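L-lysine 6-oxidase (Marinomonas mediterranea, PDB 3WEU) oxidises the side-chain amine of L-lysine with a cysteine tryptophylquinone cofactor, releasing ammonium and the hydrogen peroxide that makes it antibacterial. Local coordinates at residues I158-S166 with K475-L483; P526-T534 with V566-P574. All blocks are in the same frame, centred on the assembly; numbering follows the deposited sequence.

Interaction 1 (I158-S166 with K475-L483); sequences IPETYLHPS and KAYFDVNGL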
ATOM      1  N   ILE A 158      37.837   8.728   2.426  1.00 24.72           N
ATOM      2  CA  ILE A 158      37.704   9.663   1.346  1.00 24.78           C
ATOM      3  C   ILE A 158      38.903  10.566   1.508  1.00 26.80           C
ATOM      4  O   ILE A 158      39.073  11.113   2.566  1.00 23.85           O
ATOM      5  CB  ILE A 158      36.422  10.518   1.520  1.00 24.84           C
ATOM      6  CG1 ILE A 158      35.183   9.660   1.329  1.00 23.37           C
ATOM      7  CG2 ILE A 158      36.465  11.729   0.571  1.00 25.99           C
ATOM      8  CD1 ILE A 158      33.933  10.251   1.936  1.00 25.82           C
ATOM      9  N   PRO A 159      39.717  10.747   0.475  1.00 27.36           N
ATOM     10  CA  PRO A 159      40.846  11.662   0.633  1.00 29.91           C
ATOM     11  C   PRO A 159      40.456  13.116   0.974  1.00 31.30           C
ATOM     12  O   PRO A 159      39.423  13.603   0.531  1.00 26.98           O
ATOM     13  CB  PRO A 159      41.566  11.614  -0.704  1.00 29.44           C
ATOM     14  CG  PRO A 159      40.830  10.611  -1.533  1.00 31.30           C
ATOM     15  CD  PRO A 159      39.577  10.207  -0.879  1.00 28.77           C
ATOM     16  N   GLU A 160      41.274  13.785   1.791  1.00 31.99           N
ATOM     17  CA  GLU A 160      41.004  15.186   2.182  1.00 33.93           C
ATOM     18  C   GLU A 160      41.003  16.121   0.957  1.00 29.85           C
ATOM     19  O   GLU A 160      40.311  17.103   0.931  1.00 29.67           O
ATOM     20  CB  GLU A 160      42.063  15.659   3.207  1.00 38.20           C
ATOM     21  CG  GLU A 160      41.888  15.028   4.556  1.00 49.11           C
ATOM     22  CD  GLU A 160      42.872  15.582   5.582  1.00 59.97           C
ATOM     23  OE1 GLU A 160      43.320  16.746   5.425  1.00 62.33           O
ATOM     24  OE2 GLU A 160      43.196  14.850   6.537  1.00 59.49           O
ATOM     25  N   THR A 161      41.775  15.804  -0.075  1.00 30.41           N
ATOM     26  CA  THR A 161      41.761  16.613  -1.302  1.00 29.61           C
ATOM     27  C   THR A 161      40.481  16.517  -2.160  1.00 25.91           C
ATOM     28  O   THR A 161      40.380  17.242  -3.158  1.00 25.16           O
ATOM     29  CB  THR A 161      42.955  16.274  -2.184  1.00 32.29           C
ATOM     30  OG1 THR A 161      42.970  14.854  -2.427  1.00 29.80           O
ATOM     31  CG2 THR A 161      44.278  16.700  -1.474  1.00 33.95           C
ATOM     32  N   TYR A 162      39.583  15.585  -1.811  1.00 25.98           N
ATOM     33  CA  TYR A 162      38.343  15.370  -2.533  1.00 23.19           C
ATOM     34  C   TYR A 162      37.260  16.142  -1.818  1.00 23.41           C
ATOM     35  O   TYR A 162      36.664  15.708  -0.826  1.00 23.19           O
ATOM     36  CB  TYR A 162      37.983  13.847  -2.732  1.00 22.25           C
ATOM     37  CG  TYR A 162      37.053  13.718  -3.950  1.00 20.67           C
ATOM     38  CD1 TYR A 162      35.692  13.572  -3.804  1.00 22.64           C
ATOM     39  CD2 TYR A 162      37.542  13.785  -5.208  1.00 20.03           C
ATOM     40  CE1 TYR A 162      34.835  13.522  -4.915  1.00 22.69           C
ATOM     41  CE2 TYR A 162      36.721  13.750  -6.307  1.00 22.44           C
ATOM     42  CZ  TYR A 162      35.373  13.609  -6.178  1.00 22.94           C
ATOM     43  OH  TYR A 162      34.589  13.563  -7.306  1.00 24.11           O
ATOM     44  N   LEU A 163      36.962  17.306  -2.361  1.00 25.60           N
ATOM     45  CA  LEU A 163      36.213  18.271  -1.616  1.00 26.76           C
ATOM     46  C   LEU A 163      34.723  17.986  -1.602  1.00 30.30           C
ATOM     47  O   LEU A 163      34.014  18.452  -0.690  1.00 26.78           O
ATOM     48  CB  LEU A 163      36.485  19.674  -2.184  1.00 30.86           C
ATOM     49  CG  LEU A 163      37.920  20.138  -2.117  1.00 31.94           C
ATOM     50  CD1 LEU A 163      38.064  21.599  -2.644  1.00 36.18           C
ATOM     51  CD2 LEU A 163      38.403  19.994  -0.682  1.00 33.69           C
ATOM     52  N   HIS A 164      34.220  17.234  -2.579  1.00 26.30           N
ATOM     53  CA  HIS A 164      32.766  17.065  -2.664  1.00 27.61           C
ATOM     54  C   HIS A 164      32.306  15.618  -2.769  1.00 27.70           C
ATOM     55  O   HIS A 164      31.703  15.236  -3.765  1.00 25.78           O
ATOM     56  CB  HIS A 164      32.191  17.810  -3.840  1.00 28.71           C
ATOM     57  CG  HIS A 164      32.278  19.271  -3.688  1.00 34.48           C
ATOM     58  ND1 HIS A 164      33.254  20.006  -4.310  1.00 37.95           N
ATOM     59  CD2 HIS A 164      31.553  20.133  -2.943  1.00 34.61           C
ATOM     60  CE1 HIS A 164      33.110  21.273  -3.974  1.00 37.74           C
ATOM     61  NE2 HIS A 164      32.098  21.375  -3.135  1.00 36.88           N
ATOM     62  N   PRO A 165      32.533  14.862  -1.719  1.00 24.63           N
ATOM     63  CA  PRO A 165      32.038  13.511  -1.725  1.00 25.37           C
ATOM     64  C   PRO A 165      30.559  13.522  -1.486  1.00 25.72           C
ATOM     65  O   PRO A 165      30.046  14.482  -0.906  1.00 23.25           O
ATOM     66  CB  PRO A 165      32.777  12.859  -0.541  1.00 27.12           C
ATOM     67  CG  PRO A 165      33.082  14.026   0.405  1.00 26.76           C
ATOM     68  CD  PRO A 165      33.386  15.166  -0.544  1.00 26.04           C
ATOM     69  N   SER A 166      29.852  12.457  -1.851  1.00 21.96           N
ATOM     70  CA  SER A 166      28.399  12.367  -1.531  1.00 23.21           C
ATOM     71  C   SER A 166      28.023  10.920  -1.465  1.00 22.67           C
ATOM     72  O   SER A 166      28.659  10.075  -2.127  1.00 22.06           O
ATOM     73  CB  SER A 166      27.545  13.072  -2.596  1.00 23.56           C
ATOM     74  OG  SER A 166      28.121  12.917  -3.894  1.00 26.46           O
ATOM     75  N   LYS A 475      41.764  14.119 -12.570  1.00 23.24           N
ATOM     76  CA  LYS A 475      41.650  14.021 -11.135  1.00 24.42           C
ATOM     77  C   LYS A 475      41.638  15.437 -10.503  1.00 23.53           C
ATOM     78  O   LYS A 475      40.798  15.748  -9.666  1.00 22.87           O
ATOM     79  CB  LYS A 475      42.820  13.180 -10.547  1.00 28.24           C
ATOM     80  CG  LYS A 475      42.928  13.295  -9.052  1.00 28.07           C
ATOM     81  CD  LYS A 475      43.966  12.323  -8.477  1.00 34.05           C
ATOM     82  CE  LYS A 475      43.914  12.288  -6.953  1.00 35.77           C
ATOM     83  NZ  LYS A 475      44.210  13.634  -6.341  1.00 35.11           N
ATOM     84  N   ALA A 476      42.537  16.300 -10.927  1.00 25.89           N
ATOM     85  CA  ALA A 476      42.626  17.666 -10.276  1.00 27.90           C
ATOM     86  C   ALA A 476      41.287  18.436 -10.421  1.00 28.02           C
ATOM     87  O   ALA A 476      40.776  19.079  -9.463  1.00 27.73           O
ATOM     88  CB  ALA A 476      43.780  18.449 -10.881  1.00 31.54           C
ATOM     89  N   TYR A 477      40.649  18.292 -11.593  1.00 28.62           N
ATOM     90  CA  TYR A 477      39.331  18.932 -11.804  1.00 25.37           C
ATOM     91  C   TYR A 477      38.302  18.430 -10.814  1.00 25.03           C
ATOM     92  O   TYR A 477      37.633  19.186 -10.092  1.00 24.86           O
ATOM     93  CB  TYR A 477      38.866  18.796 -13.278  1.00 27.62           C
ATOM     94  CG  TYR A 477      37.453  19.272 -13.392  1.00 31.88           C
ATOM     95  CD1 TYR A 477      37.153  20.609 -13.631  1.00 36.54           C
ATOM     96  CD2 TYR A 477      36.396  18.400 -13.191  1.00 33.19           C
ATOM     97  CE1 TYR A 477      35.830  21.044 -13.632  1.00 37.44           C
ATOM     98  CE2 TYR A 477      35.089  18.817 -13.212  1.00 35.09           C
ATOM     99  CZ  TYR A 477      34.797  20.144 -13.446  1.00 39.52           C
ATOM    100  OH  TYR A 477      33.462  20.549 -13.413  1.00 38.17           O
ATOM    101  N   PHE A 478      38.142  17.106 -10.716  1.00 23.65           N
ATOM    102  CA  PHE A 478      37.121  16.576  -9.863  1.00 20.93           C
ATOM    103  C   PHE A 478      37.387  16.765  -8.393  1.00 20.01           C
ATOM    104  O   PHE A 478      36.404  16.882  -7.594  1.00 20.32           O
ATOM    105  CB  PHE A 478      36.850  15.078 -10.193  1.00 22.69           C
ATOM    106  CG  PHE A 478      36.409  14.858 -11.616  1.00 23.47           C
ATOM    107  CD1 PHE A 478      35.183  15.390 -12.076  1.00 25.15           C
ATOM    108  CD2 PHE A 478      37.145  14.082 -12.456  1.00 26.04           C
ATOM    109  CE1 PHE A 478      34.793  15.243 -13.376  1.00 25.99           C
ATOM    110  CE2 PHE A 478      36.739  13.887 -13.763  1.00 28.59           C
ATOM    111  CZ  PHE A 478      35.567  14.481 -14.223  1.00 26.72           C
ATOM    112  N   ASP A 479      38.665  16.715  -8.017  1.00 20.94           N
ATOM    113  CA  ASP A 479      39.097  16.976  -6.631  1.00 23.99           C
ATOM    114  C   ASP A 479      38.387  18.261  -6.115  1.00 23.41           C
ATOM    115  O   ASP A 479      37.777  18.292  -5.011  1.00 22.10           O
ATOM    116  CB  ASP A 479      40.642  17.109  -6.587  1.00 25.23           C
ATOM    117  CG  ASP A 479      41.355  15.763  -6.313  1.00 31.53           C
ATOM    118  OD1 ASP A 479      40.679  14.710  -6.058  1.00 29.95           O
ATOM    119  OD2 ASP A 479      42.594  15.749  -6.341  1.00 27.31           O
ATOM    120  N   VAL A 480      38.405  19.287  -6.964  1.00 25.84           N
ATOM    121  CA  VAL A 480      37.890  20.628  -6.596  1.00 26.91           C
ATOM    122  C   VAL A 480      36.400  20.811  -6.825  1.00 27.81           C
ATOM    123  O   VAL A 480      35.719  21.404  -5.991  1.00 26.85           O
ATOM    124  CB  VAL A 480      38.686  21.699  -7.363  1.00 29.83           C
ATOM    125  CG1 VAL A 480      38.081  23.120  -7.237  1.00 30.27           C
ATOM    126  CG2 VAL A 480      40.142  21.615  -6.908  1.00 32.22           C
ATOM    127  N   ASN A 481      35.883  20.202  -7.893  1.00 27.35           N
ATOM    128  CA  ASN A 481      34.509  20.459  -8.356  1.00 25.77           C
ATOM    129  C   ASN A 481      33.499  19.369  -8.162  1.00 25.69           C
ATOM    130  O   ASN A 481      32.289  19.569  -8.209  1.00 22.91           O
ATOM    131  CB  ASN A 481      34.647  20.753  -9.843  1.00 28.22           C
ATOM    132  CG  ASN A 481      35.531  21.958 -10.091  1.00 27.96           C
ATOM    133  OD1 ASN A 481      36.639  21.890 -10.616  1.00 32.83           O
ATOM    134  ND2 ASN A 481      35.028  23.067  -9.687  1.00 26.32           N
ATOM    135  N   GLY A 482      33.984  18.163  -7.933  1.00 27.32           N
ATOM    136  CA  GLY A 482      33.090  17.016  -7.905  1.00 26.27           C
ATOM    137  C   GLY A 482      32.572  16.767  -9.313  1.00 22.77           C
ATOM    138  O   GLY A 482      33.102  17.307 -10.327  1.00 22.52           O
ATOM    139  N   LEU A 483      31.558  15.899  -9.373  1.00 24.98           N
ATOM    140  CA  LEU A 483      31.046  15.435 -10.626  1.00 22.27           C
ATOM    141  C   LEU A 483      29.897  16.297 -11.076  1.00 23.12           C
ATOM    142  O   LEU A 483      29.303  16.984 -10.260  1.00 23.64           O
ATOM    143  CB  LEU A 483      30.558  13.974 -10.493  1.00 20.95           C
ATOM    144  CG  LEU A 483      31.708  12.995 -10.250  1.00 21.24           C
ATOM    145  CD1 LEU A 483      31.111  11.625  -9.913  1.00 23.39           C
ATOM    146  CD2 LEU A 483      32.695  12.873 -11.413  1.00 22.51           C
TER
HETATM  147  O   HOH W   1      41.323  13.265  -4.042  1.00 22.03           O
HETATM  148  O   HOH W   2      35.332  16.677  -5.200  1.00 27.25           O
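The C-terminal end of the short helix 475-481 docks on the loop that follows strand 150-154, where Tyr162, the last residue of a type I turn begun at Pro159, and the following Leu163 meet Asp479. Leu163 N donates a nearly straight hydrogen bond (169°) to Asp479 O at 2.9 Å, in the carbonyl plane, and so takes up a backbone acceptor of the last helical turn. With CG turned anti to the backbone N (chi1 -156°), the Tyr162 ring reaches along the helix end: CE2 lies 3.4 Å from Phe478 O, while Asp479 OD1 stands at the ring edge, 3.4 Å from CD2, with carboxylate and ring planes 76° apart. A water sits over the ring centre and joins His164 N to Phe478 O, to which it donates at 2.6 Å; Phe478 O also receives Gly482 N. The phenol OH is hydrogen-bonded to Asp138 OD2 of strand 137-145, and His88 meets the ring at about a right angle. Beside Thr161, a second water bridges OG1 and Asp479 OD1, donating to the carboxylate at 2.6 Å. Lys475 NZ donates to the syn lone pair of the other oxygen, Asp479 OD2, in a 2.7 Å salt bridge within the helix. Lysine on one oxygen and water on the other probably restrain the rotation of the carboxylate, and its negative charge is probably stabilised by the ammonium group.

Interaction 2 (P526-T534 with V566-P574); sequences PSVNKASQT and VDEKVPLPP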
ATOM      1  N   PRO A 526       2.280  -1.247 -36.045  1.00 17.68           N
ATOM      2  CA  PRO A 526       3.671  -0.878 -35.813  1.00 16.73           C
ATOM      3  C   PRO A 526       3.889   0.233 -34.808  1.00 16.85           C
ATOM      4  O   PRO A 526       4.936   0.274 -34.131  1.00 15.67           O
ATOM      5  CB  PRO A 526       4.109  -0.399 -37.187  1.00 17.40           C
ATOM      6  CG  PRO A 526       3.342  -1.314 -38.146  1.00 18.64           C
ATOM      7  CD  PRO A 526       1.988  -1.497 -37.487  1.00 18.43           C
ATOM      8  N   SER A 527       2.925   1.161 -34.680  1.00 14.69           N
ATOM      9  CA  SER A 527       3.096   2.301 -33.765  1.00 15.27           C
ATOM     10  C   SER A 527       2.606   2.058 -32.312  1.00 16.28           C
ATOM     11  O   SER A 527       2.785   2.883 -31.432  1.00 17.25           O
ATOM     12  CB  SER A 527       2.367   3.543 -34.401  1.00 16.27           C
ATOM     13  OG  SER A 527       0.966   3.295 -34.300  1.00 17.23           O
ATOM     14  N   VAL A 528       2.083   0.875 -32.038  1.00 14.59           N
ATOM     15  CA  VAL A 528       1.461   0.541 -30.772  1.00 14.17           C
ATOM     16  C   VAL A 528       2.195  -0.592 -30.048  1.00 15.06           C
ATOM     17  O   VAL A 528       2.378  -1.685 -30.613  1.00 15.57           O
ATOM     18  CB  VAL A 528       0.057   0.070 -31.002  1.00 14.72           C
ATOM     19  CG1 VAL A 528      -0.560  -0.316 -29.654  1.00 15.94           C
ATOM     20  CG2 VAL A 528      -0.782   1.228 -31.638  1.00 15.61           C
ATOM     21  N   ASN A 529       2.643  -0.308 -28.834  1.00 14.55           N
ATOM     22  CA  ASN A 529       3.037  -1.409 -27.915  1.00 14.93           C
ATOM     23  C   ASN A 529       1.926  -1.736 -26.906  1.00 17.43           C
ATOM     24  O   ASN A 529       1.674  -2.888 -26.646  1.00 18.79           O
ATOM     25  CB  ASN A 529       4.359  -1.110 -27.220  1.00 14.05           C
ATOM     26  CG  ASN A 529       5.551  -1.477 -28.070  1.00 15.58           C
ATOM     27  OD1 ASN A 529       5.577  -2.541 -28.633  1.00 15.22           O
ATOM     28  ND2 ASN A 529       6.544  -0.617 -28.152  1.00 16.69           N
ATOM     29  N   LYS A 530       1.299  -0.715 -26.335  1.00 16.42           N
ATOM     30  CA  LYS A 530       0.275  -0.885 -25.287  1.00 16.61           C
ATOM     31  C   LYS A 530      -0.932   0.001 -25.644  1.00 16.99           C
ATOM     32  O   LYS A 530      -0.790   1.027 -26.314  1.00 15.89           O
ATOM     33  CB  LYS A 530       0.837  -0.562 -23.869  1.00 19.55           C
ATOM     34  CG  LYS A 530       1.904  -1.554 -23.540  1.00 21.64           C
ATOM     35  CD  LYS A 530       2.123  -1.916 -22.152  1.00 25.75           C
ATOM     36  CE  LYS A 530       3.443  -2.620 -22.052  1.00 24.73           C
ATOM     37  NZ  LYS A 530       3.731  -2.371 -20.657  1.00 30.36           N
ATOM     38  N   ALA A 531      -2.087  -0.416 -25.184  1.00 17.95           N
ATOM     39  CA  ALA A 531      -3.322   0.337 -25.404  1.00 17.32           C
ATOM     40  C   ALA A 531      -4.131   0.198 -24.155  1.00 18.28           C
ATOM     41  O   ALA A 531      -3.819  -0.691 -23.286  1.00 17.34           O
ATOM     42  CB  ALA A 531      -4.051  -0.309 -26.520  1.00 18.72           C
ATOM     43  N   SER A 532      -5.211   0.987 -24.045  1.00 18.91           N
ATOM     44  CA  SER A 532      -6.132   0.723 -22.917  1.00 19.85           C
ATOM     45  C   SER A 532      -7.046  -0.379 -23.360  1.00 20.85           C
ATOM     46  O   SER A 532      -7.312  -0.568 -24.549  1.00 21.04           O
ATOM     47  CB  SER A 532      -6.904   1.982 -22.546  1.00 23.28           C
ATOM     48  OG  SER A 532      -7.713   2.297 -23.644  1.00 24.27           O
ATOM     49  N   GLN A 533      -7.532  -1.162 -22.411  1.00 19.71           N
ATOM     50  CA  GLN A 533      -8.401  -2.213 -22.726  1.00 20.22           C
ATOM     51  C   GLN A 533      -9.593  -2.164 -21.777  1.00 24.45           C
ATOM     52  O   GLN A 533      -9.407  -2.040 -20.543  1.00 25.52           O
ATOM     53  CB  GLN A 533      -7.683  -3.515 -22.616  1.00 21.28           C
ATOM     54  CG  GLN A 533      -8.515  -4.748 -22.911  1.00 21.64           C
ATOM     55  CD  GLN A 533      -7.700  -6.014 -22.817  1.00 26.45           C
ATOM     56  OE1 GLN A 533      -7.003  -6.465 -23.768  1.00 23.23           O
ATOM     57  NE2 GLN A 533      -7.785  -6.619 -21.647  1.00 33.57           N
ATOM     58  N   THR A 534     -10.784  -2.275 -22.347  1.00 20.62           N
ATOM     59  CA  THR A 534     -12.016  -2.299 -21.548  1.00 23.41           C
ATOM     60  C   THR A 534     -12.663  -3.592 -21.809  1.00 22.07           C
ATOM     61  O   THR A 534     -13.028  -3.919 -22.979  1.00 20.29           O
ATOM     62  CB  THR A 534     -12.930  -1.106 -21.853  1.00 26.74           C
ATOM     63  OG1 THR A 534     -12.217   0.105 -21.576  1.00 26.81           O
ATOM     64  CG2 THR A 534     -14.236  -1.106 -20.994  1.00 28.53           C
ATOM     65  N   VAL A 566     -11.305  -1.804 -16.678  1.00 27.81           N
ATOM     66  CA  VAL A 566     -10.476  -1.010 -17.519  1.00 32.36           C
ATOM     67  C   VAL A 566      -9.011  -1.127 -17.103  1.00 34.32           C
ATOM     68  O   VAL A 566      -8.688  -1.006 -15.942  1.00 28.74           O
ATOM     69  CB  VAL A 566     -10.934   0.445 -17.480  1.00 33.47           C
ATOM     70  CG1 VAL A 566     -10.190   1.251 -18.526  1.00 37.02           C
ATOM     71  CG2 VAL A 566     -12.437   0.512 -17.693  1.00 32.76           C
ATOM     72  N   ASP A 567      -8.139  -1.467 -18.041  1.00 29.63           N
ATOM     73  CA  ASP A 567      -6.710  -1.413 -17.794  1.00 31.01           C
ATOM     74  C   ASP A 567      -6.173  -0.417 -18.749  1.00 30.17           C
ATOM     75  O   ASP A 567      -6.354  -0.584 -19.990  1.00 27.50           O
ATOM     76  CB  ASP A 567      -6.039  -2.755 -18.061  1.00 37.07           C
ATOM     77  CG  ASP A 567      -6.535  -3.837 -17.149  1.00 45.60           C
ATOM     78  OD1 ASP A 567      -6.033  -3.929 -16.023  1.00 52.95           O
ATOM     79  OD2 ASP A 567      -7.442  -4.590 -17.539  1.00 54.54           O
ATOM     80  N   GLU A 568      -5.425   0.538 -18.228  1.00 26.42           N
ATOM     81  CA  GLU A 568      -4.987   1.677 -19.005  1.00 30.07           C
ATOM     82  C   GLU A 568      -3.858   1.372 -20.018  1.00 27.73           C
ATOM     83  O   GLU A 568      -3.746   2.046 -21.049  1.00 23.29           O
ATOM     84  CB  GLU A 568      -4.606   2.845 -18.078  1.00 37.14           C
ATOM     85  CG  GLU A 568      -5.135   4.224 -18.542  1.00 51.88           C
ATOM     86  CD  GLU A 568      -6.687   4.346 -18.754  1.00 60.28           C
ATOM     87  OE1 GLU A 568      -7.144   5.066 -19.695  1.00 62.67           O
ATOM     88  OE2 GLU A 568      -7.483   3.745 -18.003  1.00 61.78           O
ATOM     89  N   LYS A 569      -3.018   0.392 -19.724  1.00 24.56           N
ATOM     90  CA  LYS A 569      -1.850   0.149 -20.573  1.00 27.41           C
ATOM     91  C   LYS A 569      -1.568  -1.326 -20.550  1.00 26.85           C
ATOM     92  O   LYS A 569      -0.873  -1.773 -19.636  1.00 31.53           O
ATOM     93  CB  LYS A 569      -0.606   0.877 -20.029  1.00 34.59           C
ATOM     94  CG  LYS A 569      -0.773   2.384 -19.922  1.00 43.44           C
ATOM     95  CD  LYS A 569       0.511   3.200 -20.035  1.00 48.10           C
ATOM     96  CE  LYS A 569       1.757   2.556 -19.417  1.00 59.43           C
ATOM     97  NZ  LYS A 569       1.740   2.198 -17.965  1.00 60.20           N
ATOM     98  N   VAL A 570      -2.088  -2.067 -21.520  1.00 20.61           N
ATOM     99  CA  VAL A 570      -1.780  -3.465 -21.690  1.00 22.71           C
ATOM    100  C   VAL A 570      -1.351  -3.732 -23.111  1.00 19.32           C
ATOM    101  O   VAL A 570      -1.717  -3.006 -23.975  1.00 17.70           O
ATOM    102  CB  VAL A 570      -2.988  -4.354 -21.370  1.00 29.27           C
ATOM    103  CG1 VAL A 570      -3.352  -4.129 -19.883  1.00 34.08           C
ATOM    104  CG2 VAL A 570      -4.153  -4.104 -22.308  1.00 27.73           C
ATOM    105  N   PRO A 571      -0.550  -4.764 -23.309  1.00 18.19           N
ATOM    106  CA  PRO A 571      -0.167  -5.110 -24.656  1.00 19.41           C
ATOM    107  C   PRO A 571      -1.369  -5.284 -25.551  1.00 16.70           C
ATOM    108  O   PRO A 571      -2.299  -5.939 -25.197  1.00 18.48           O
ATOM    109  CB  PRO A 571       0.583  -6.458 -24.459  1.00 20.87           C
ATOM    110  CG  PRO A 571       1.141  -6.382 -23.045  1.00 20.96           C
ATOM    111  CD  PRO A 571       0.039  -5.673 -22.295  1.00 20.15           C
ATOM    112  N   LEU A 572      -1.363  -4.658 -26.699  1.00 15.39           N
ATOM    113  CA  LEU A 572      -2.444  -4.806 -27.659  1.00 15.42           C
ATOM    114  C   LEU A 572      -2.411  -6.179 -28.285  1.00 16.39           C
ATOM    115  O   LEU A 572      -1.404  -6.536 -28.878  1.00 18.19           O
ATOM    116  CB  LEU A 572      -2.357  -3.764 -28.764  1.00 14.52           C
ATOM    117  CG  LEU A 572      -3.490  -3.784 -29.785  1.00 15.12           C
ATOM    118  CD1 LEU A 572      -4.823  -3.327 -29.098  1.00 15.37           C
ATOM    119  CD2 LEU A 572      -3.124  -2.945 -30.969  1.00 16.22           C
ATOM    120  N   PRO A 573      -3.485  -6.950 -28.189  1.00 15.61           N
ATOM    121  CA  PRO A 573      -3.515  -8.212 -28.944  1.00 16.27           C
ATOM    122  C   PRO A 573      -3.618  -7.930 -30.437  1.00 17.72           C
ATOM    123  O   PRO A 573      -4.193  -6.912 -30.782  1.00 15.94           O
ATOM    124  CB  PRO A 573      -4.790  -8.847 -28.507  1.00 18.34           C
ATOM    125  CG  PRO A 573      -5.210  -8.137 -27.275  1.00 19.08           C
ATOM    126  CD  PRO A 573      -4.716  -6.766 -27.389  1.00 17.66           C
ATOM    127  N   PRO A 574      -3.109  -8.793 -31.310  1.00 15.05           N
ATOM    128  CA  PRO A 574      -2.456 -10.039 -30.951  1.00 14.98           C
ATOM    129  C   PRO A 574      -0.993  -9.806 -30.599  1.00 14.39           C
ATOM    130  O   PRO A 574      -0.338  -8.875 -31.132  1.00 13.54           O
ATOM    131  CB  PRO A 574      -2.601 -10.894 -32.227  1.00 14.92           C
ATOM    132  CG  PRO A 574      -2.492  -9.846 -33.304  1.00 15.18           C
ATOM    133  CD  PRO A 574      -3.326  -8.687 -32.758  1.00 15.22           C
TER
HETATM  134  O   HOH W   3       1.290  -3.779 -19.349  1.00 39.72           O
HETATM  135  O   HOH W   4      -9.347  -5.038 -19.207  1.00 34.29           O
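Ala531 and Val570 exchange two backbone hydrogen bonds, Ala531 N to Val570 O at 2.9 Å and Val570 N to Ala531 O at 2.8 Å. Gln533 and Asp567 form the next such pair, with Gln533 N reaching Asp567 O at 2.8 Å. Two residues, Glu568 and Lys569, stand between these pairs on one strand against Ser532 alone on the other: the antiparallel register slips by one in a beta bulge, and the chain turns a corner there. The carbonyl oxygens of Asp567 and Glu568 both approach Ser532, whose CA lies 3.2 Å from Asp567 O in a CA-H...O contact. On the face shared by Ala531, Gln533 and Val570, the CG2 branch of Val570, set between its backbone N and carbonyl carbon, presses on Gln533 CB at 3.6 Å, the two side chains crossing at about a right angle. Thr534 and Val566 run side by side on the other face, Thr534 OG1 lying 3.8 Å from Val566 CG1. The two strands, 530-543 and 557-571, make a two-stranded antiparallel hairpin that projects as an arm from the body of the subunit, and this contact is its base. Where the strands part, Leu572 CD2 meets Val528 CG1 at 3.9 Å and its CD1 turns to the Ala531 methyl. The extended Lys530 chain passes alongside the Val570 carbonyl, and a water accepts from its NZ and donates to Lys569 O. Farther out, Ser388 bonds Asn529 N and Lys530 O through its OG, while Asn529 ND2 is held by the carbonyls of Asn384 and Ser387.

In the fold
From the N terminus, the chain builds the first strands of the large mixed sheet before reaching the loop 158-166, and completes that sheet afterwards. Interaction 1 closes a loop of 308 intervening residues when helix 475-481 returns to 158-166, joining the N-terminal and C-terminal family regions beside strand 137-145. Only after this closure does the chain run through strand 518-522 into the arm, where interaction 2 pairs strands 530-543 and 557-571 around just 31 intervening residues. The two contacts therefore follow in series, neither nested nor crossed. Their centres lie 48 Å apart, with nearest atoms about 32 Å apart: one ties distant regions together, the other roots a local hairpin.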